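PDB 4OM9: serine protease pet from Escherichia coli, which acts as a secreted autotransporter enterotoxin of enteroaggregative strains, a serine protease that probably attacks the host cytoskeletal protein alpha-fodrin. Local coordinates for residues D499-A504 / E577-R582; M96-D101 / S247-E252. One frame throughout, in Å; residues are numbered along the deposited sequence.

Interaction 1 of 2, residues D499-A504 / E577-R582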
loop_
_atom_site.group_PDB
_atom_site.type_symbol
_atom_site.label_atom_id
_atom_site.label_comp_id
_atom_site.label_asym_id
_atom_site.label_seq_id
_atom_site.Cartn_x
_atom_site.Cartn_y
_atom_site.Cartn_z
ATOM N N ASP A 499 3.609 -6.956 -1.404
ATOM C CA ASP A 499 3.530 -5.665 -2.122
ATOM C C ASP A 499 2.137 -5.077 -2.156
ATOM O O ASP A 499 1.930 -3.960 -2.670
ATOM C CB ASP A 499 3.941 -5.839 -3.598
ATOM C CG ASP A 499 5.121 -5.022 -3.963
ATOM O OD1 ASP A 499 5.676 -4.411 -3.039
ATOM O OD2 ASP A 499 5.513 -5.002 -5.143
ATOM N N GLY A 500 1.167 -5.887 -1.740
ATOM C CA GLY A 500 -0.230 -5.502 -1.805
ATOM C C GLY A 500 -0.817 -5.350 -0.418
ATOM O O GLY A 500 -0.093 -5.370 0.575
ATOM N N ASP A 501 -2.132 -5.201 -0.352
ATOM C CA ASP A 501 -2.817 -5.068 0.925
ATOM C C ASP A 501 -3.096 -6.434 1.539
ATOM O O ASP A 501 -3.583 -7.357 0.859
ATOM C CB ASP A 501 -4.123 -4.287 0.752
ATOM C CG ASP A 501 -3.882 -2.877 0.320
ATOM O OD1 ASP A 501 -3.116 -2.174 1.021
ATOM O OD2 ASP A 501 -4.430 -2.469 -0.726
ATOM N N ILE A 502 -2.792 -6.545 2.825
ATOM C CA ILE A 502 -2.958 -7.776 3.569
ATOM C C ILE A 502 -3.851 -7.574 4.781
ATOM O O ILE A 502 -3.482 -6.862 5.726
ATOM C CB ILE A 502 -1.619 -8.333 4.056
ATOM C CG1 ILE A 502 -0.687 -8.585 2.874
ATOM C CG2 ILE A 502 -1.854 -9.641 4.802
ATOM C CD1 ILE A 502 -1.108 -9.832 2.038
ATOM N N GLN A 503 -5.019 -8.203 4.742
ATOM C CA GLN A 503 -5.950 -8.232 5.858
ATOM C C GLN A 503 -6.131 -9.687 6.248
ATOM O O GLN A 503 -6.714 -10.463 5.492
ATOM C CB GLN A 503 -7.291 -7.594 5.471
ATOM C CG GLN A 503 -8.407 -7.786 6.481
ATOM C CD GLN A 503 -8.120 -7.088 7.791
ATOM O OE1 GLN A 503 -7.996 -5.859 7.836
ATOM N NE2 GLN A 503 -7.983 -7.870 8.873
ATOM N N ALA A 504 -5.623 -10.066 7.412
ATOM C CA ALA A 504 -5.613 -11.465 7.810
ATOM C C ALA A 504 -5.905 -11.635 9.297
ATOM O O ALA A 504 -5.546 -10.778 10.105
ATOM C CB ALA A 504 -4.269 -12.095 7.460
ATOM N N GLU A 577 2.896 3.318 -3.924
ATOM C CA GLU A 577 1.619 3.018 -3.313
ATOM C C GLU A 577 1.794 2.484 -1.892
ATOM O O GLU A 577 2.514 1.516 -1.657
ATOM C CB GLU A 577 0.847 2.017 -4.176
ATOM C CG GLU A 577 0.148 2.678 -5.366
ATOM C CD GLU A 577 0.369 1.939 -6.661
ATOM O OE1 GLU A 577 0.553 0.704 -6.612
ATOM O OE2 GLU A 577 0.368 2.588 -7.728
ATOM N N THR A 578 1.114 3.120 -0.952
ATOM C CA THR A 578 1.121 2.688 0.435
ATOM C C THR A 578 0.162 1.524 0.612
ATOM O O THR A 578 -0.950 1.544 0.074
ATOM C CB THR A 578 0.740 3.843 1.361
ATOM O OG1 THR A 578 1.688 4.890 1.168
ATOM C CG2 THR A 578 0.755 3.405 2.832
ATOM N N ARG A 579 0.597 0.510 1.351
ATOM C CA ARG A 579 -0.165 -0.717 1.473
ATOM C C ARG A 579 -0.539 -0.937 2.925
ATOM O O ARG A 579 0.229 -0.558 3.813
ATOM C CB ARG A 579 0.637 -1.911 0.935
ATOM C CG ARG A 579 0.996 -1.786 -0.533
ATOM C CD ARG A 579 -0.276 -1.712 -1.383
ATOM N NE ARG A 579 -0.019 -2.091 -2.769
ATOM C CZ ARG A 579 -0.725 -1.634 -3.802
ATOM N NH1 ARG A 579 -1.728 -0.794 -3.585
ATOM N NH2 ARG A 579 -0.434 -2.012 -5.041
ATOM N N LYS A 580 -1.711 -1.524 3.162
ATOM C CA LYS A 580 -2.171 -1.770 4.517
ATOM C C LYS A 580 -1.928 -3.228 4.925
ATOM O O LYS A 580 -2.246 -4.161 4.201
ATOM C CB LYS A 580 -3.651 -1.425 4.670
ATOM C CG LYS A 580 -4.006 0.014 4.360
ATOM C CD LYS A 580 -3.736 0.941 5.531
ATOM C CE LYS A 580 -4.302 2.340 5.278
ATOM N NZ LYS A 580 -5.776 2.303 5.023
ATOM N N PHE A 581 -1.332 -3.404 6.082
ATOM C CA PHE A 581 -1.141 -4.719 6.649
ATOM C C PHE A 581 -1.794 -4.675 8.027
ATOM O O PHE A 581 -1.353 -3.920 8.942
ATOM C CB PHE A 581 0.342 -5.087 6.713
ATOM C CG PHE A 581 1.082 -4.893 5.409
ATOM C CD1 PHE A 581 1.537 -3.631 5.031
ATOM C CD2 PHE A 581 1.335 -5.970 4.563
ATOM C CE1 PHE A 581 2.214 -3.445 3.827
ATOM C CE2 PHE A 581 2.023 -5.793 3.357
ATOM C CZ PHE A 581 2.460 -4.523 2.996
ATOM N N ARG A 582 -2.884 -5.431 8.130
ATOM C CA ARG A 582 -3.686 -5.547 9.331
ATOM C C ARG A 582 -3.778 -7.012 9.718
ATOM O O ARG A 582 -4.015 -7.882 8.857
ATOM C CB ARG A 582 -5.087 -4.975 9.116
ATOM C CG ARG A 582 -5.146 -3.469 8.784
ATOM C CD ARG A 582 -4.624 -2.642 9.958
ATOM N NE ARG A 582 -4.650 -1.190 9.740
ATOM C CZ ARG A 582 -3.668 -0.492 9.166
ATOM N NH1 ARG A 582 -2.573 -1.106 8.721
ATOM N NH2 ARG A 582 -3.781 0.828 9.033
HETATM O O HOH W 1 1.175 -4.618 -5.682
#
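I502 and F581 lie side by side on adjacent parallel strands in the right-handed beta-helix of the passenger domain, and their neighbours illustrate how one coil of such a solenoid is laid on the next. The short strands run within 14° of parallel. I502 N donates to K580 O (2.8 Å) and R582 N to I502 O (2.9 Å); A504 N to R582 O extends the pairing. On the buried face, I502 CG1 packs against F581 CD2 at 3.7 Å, and the ring's CE2 also reaches G500 O at 3.5 Å. M516, A599 and V601 of neighbouring strands also touch this ring.

The opposite face is looser and more polar. Q503 has CG anti to its backbone N (chi1 170°), and after a bend at chi2 its OE1 comes to 3.3 Å from R582 CB, while the amide and guanidinium planes are steeply inclined to each other. R582 takes its charge elsewhere, to D600 and E602 of strand 599-608, and K580 turns its ammonium end away from 499-504.

On the N-terminal side of the paired strands, side chains make the polar links. D501 OD1 accepts K580 N at 2.6 Å in a nearly straight bond, occupying the N-H that continued parallel pairing would direct to G500 O. R579 is bent at chi2 and folds against the D499-G500 backbone, while the D499 carboxylate is held by H519 and Q517. The R579 charge pairs with E577 OE1 through NH2, with the oxygen well out of the guanidinium plane, while D501 OD2 is farther off, near NH1. A water accepts from R579 NH2 and donates weakly to D499 O. The main grip on that carbonyl comes from R579 NE, which meets an in-plane lone pair of D499 O at 2.7 Å.

Interaction 2 of 2, residues M96-D101 / S247-E252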
loop_
_atom_site.group_PDB
_atom_site.type_symbol
_atom_site.label_atom_id
_atom_site.label_comp_id
_atom_site.label_asym_id
_atom_site.label_seq_id
_atom_site.Cartn_x
_atom_site.Cartn_y
_atom_site.Cartn_z
ATOM N N MET A 96 -18.938 -7.092 -41.026
ATOM C CA MET A 96 -19.748 -6.267 -41.896
ATOM C C MET A 96 -19.102 -4.884 -41.993
ATOM O O MET A 96 -18.416 -4.407 -41.083
ATOM C CB MET A 96 -21.196 -6.169 -41.400
ATOM C CG MET A 96 -22.132 -7.236 -41.966
ATOM S SD MET A 96 -23.831 -7.113 -41.348
ATOM C CE MET A 96 -24.291 -5.530 -41.991
ATOM N N THR A 97 -19.360 -4.245 -43.115
ATOM C CA THR A 97 -18.523 -3.182 -43.603
ATOM C C THR A 97 -19.424 -2.191 -44.298
ATOM O O THR A 97 -20.414 -2.580 -44.919
ATOM C CB THR A 97 -17.434 -3.751 -44.530
ATOM O OG1 THR A 97 -16.187 -3.801 -43.814
ATOM C CG2 THR A 97 -17.297 -2.959 -45.799
ATOM N N THR A 98 -19.101 -0.911 -44.150
ATOM C CA THR A 98 -20.006 0.150 -44.542
ATOM C C THR A 98 -19.252 1.126 -45.433
ATOM O O THR A 98 -18.034 1.249 -45.306
ATOM C CB THR A 98 -20.572 0.837 -43.279
ATOM O OG1 THR A 98 -22.001 0.886 -43.329
ATOM C CG2 THR A 98 -19.993 2.226 -43.070
ATOM N N GLY A 99 -19.955 1.797 -46.345
ATOM C CA GLY A 99 -19.335 2.749 -47.257
ATOM C C GLY A 99 -18.534 3.840 -46.545
ATOM O O GLY A 99 -17.572 4.396 -47.085
ATOM N N ASN A 100 -18.934 4.141 -45.318
ATOM C CA ASN A 100 -18.224 5.094 -44.489
ATOM C C ASN A 100 -17.008 4.467 -43.760
ATOM O O ASN A 100 -16.434 5.107 -42.864
ATOM C CB ASN A 100 -19.191 5.709 -43.470
ATOM C CG ASN A 100 -18.779 7.115 -43.030
ATOM O OD1 ASN A 100 -18.283 7.926 -43.828
ATOM N ND2 ASN A 100 -18.996 7.407 -41.750
ATOM N N ASP A 101 -16.654 3.227 -44.147
ATOM C CA ASP A 101 -15.399 2.555 -43.744
ATOM C C ASP A 101 -15.544 1.919 -42.363
ATOM O O ASP A 101 -14.559 1.568 -41.703
ATOM C CB ASP A 101 -14.210 3.540 -43.786
ATOM C CG ASP A 101 -12.856 2.877 -43.531
ATOM O OD1 ASP A 101 -12.670 1.699 -43.882
ATOM O OD2 ASP A 101 -11.956 3.556 -42.977
ATOM N N SER A 247 -24.281 1.594 -34.966
ATOM C CA SER A 247 -25.150 0.650 -34.275
ATOM C C SER A 247 -25.891 -0.332 -35.178
ATOM O O SER A 247 -25.931 -1.537 -34.929
ATOM C CB SER A 247 -26.186 1.424 -33.472
ATOM O OG SER A 247 -25.864 1.397 -32.100
ATOM N N LYS A 248 -26.522 0.220 -36.199
ATOM C CA LYS A 248 -27.332 -0.534 -37.124
ATOM C C LYS A 248 -26.549 -1.657 -37.788
ATOM O O LYS A 248 -26.999 -2.797 -37.820
ATOM C CB LYS A 248 -27.901 0.413 -38.182
ATOM C CG LYS A 248 -28.657 -0.266 -39.300
ATOM C CD LYS A 248 -29.046 0.764 -40.363
ATOM C CE LYS A 248 -29.902 0.133 -41.437
ATOM N NZ LYS A 248 -29.292 -1.144 -41.927
ATOM N N THR A 249 -25.382 -1.334 -38.329
ATOM C CA THR A 249 -24.545 -2.334 -38.980
ATOM C C THR A 249 -23.974 -3.302 -37.944
ATOM O O THR A 249 -23.873 -4.505 -38.184
ATOM C CB THR A 249 -23.396 -1.672 -39.765
ATOM O OG1 THR A 249 -23.934 -0.705 -40.682
ATOM C CG2 THR A 249 -22.590 -2.718 -40.534
ATOM N N THR A 250 -23.595 -2.765 -36.784
ATOM C CA THR A 250 -23.145 -3.599 -35.679
ATOM C C THR A 250 -24.196 -4.633 -35.302
ATOM O O THR A 250 -23.889 -5.813 -35.119
ATOM C CB THR A 250 -22.817 -2.761 -34.431
ATOM O OG1 THR A 250 -21.727 -1.884 -34.729
ATOM C CG2 THR A 250 -22.432 -3.671 -33.246
ATOM N N ASN A 251 -25.441 -4.185 -35.187
ATOM C CA ASN A 251 -26.503 -5.046 -34.702
ATOM C C ASN A 251 -26.886 -6.060 -35.747
ATOM O O ASN A 251 -27.291 -7.180 -35.429
ATOM C CB ASN A 251 -27.708 -4.219 -34.263
ATOM C CG ASN A 251 -27.481 -3.562 -32.912
ATOM O OD1 ASN A 251 -26.592 -3.975 -32.154
ATOM N ND2 ASN A 251 -28.275 -2.545 -32.600
ATOM N N GLU A 252 -26.706 -5.693 -37.001
ATOM C CA GLU A 252 -26.992 -6.634 -38.069
ATOM C C GLU A 252 -25.948 -7.746 -38.068
ATOM O O GLU A 252 -26.280 -8.906 -38.248
ATOM C CB GLU A 252 -27.070 -5.920 -39.423
ATOM C CG GLU A 252 -28.484 -5.403 -39.699
ATOM C CD GLU A 252 -28.530 -4.243 -40.677
ATOM O OE1 GLU A 252 -27.483 -3.917 -41.276
ATOM O OE2 GLU A 252 -29.621 -3.648 -40.842
#
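The CA atoms of M96 and T249 come to 6.9 Å where the end of strand 88-97 passes helix 247-255, just before the chain enters a type I turn from T98 to D101 closed by D101 N to T98 O at 2.7 Å. Across this gap the contact is carried by van der Waals packing of a few side chains. M96 reaches over one turn of the helix, between T249 and E252. Its SD is anti to CA, and a bend at chi3 (63°) swings CE back so that it lies 3.6 Å from T249 CG2. The same methyl lies 3.6 Å from E252 OE1, while SD rests 4.0 Å from E252 CB. The M96 and E252 side chains cross at about a right angle.

Strand 88-97 belongs to a five-stranded antiparallel sheet of the chymotrypsin-like protease domain, and helix 247-255 follows soon after the last strand of the second antiparallel sheet. Beyond the turn, D101 OD1 accepts the backbone N-H of H72 and OD2 pairs with H229 ND1; the first is consistent with D101 and H72 being the Asp and His of a chymotrypsin-like triad.

T249 presents both branches to segment 96-101. CG2, anti to the backbone N, faces M96, whereas T249 OG1 sits 3.6 Å from T98 OG1 but is hydrogen-bonded to D246 OD2. E252 likewise finds a polar partner on its own helix: OE2 receives K248 NZ on the syn side of the carboxylate at 2.7 Å.

Overall arrangement
Read from the N terminus, the chain illustrates closure in series. Interaction 2 comes first: from within the first antiparallel sheet of the protease domain, 145 residues rich in strand pass before helix 247-255 returns to the end of strand 88-97, joining the two ends of that excursion. The chain then climbs coil by coil into the beta-helix. Interaction 1 closes a shorter excursion of 72 residues, including helices 543-550 and 552-558, and sets strand 576-583 beside strand 502-504 so that coiling resumes. The two loops neither nest nor cross. The centres of the two contacts lie about 48 Å apart, one in the protease domain, the other near the middle of the chain.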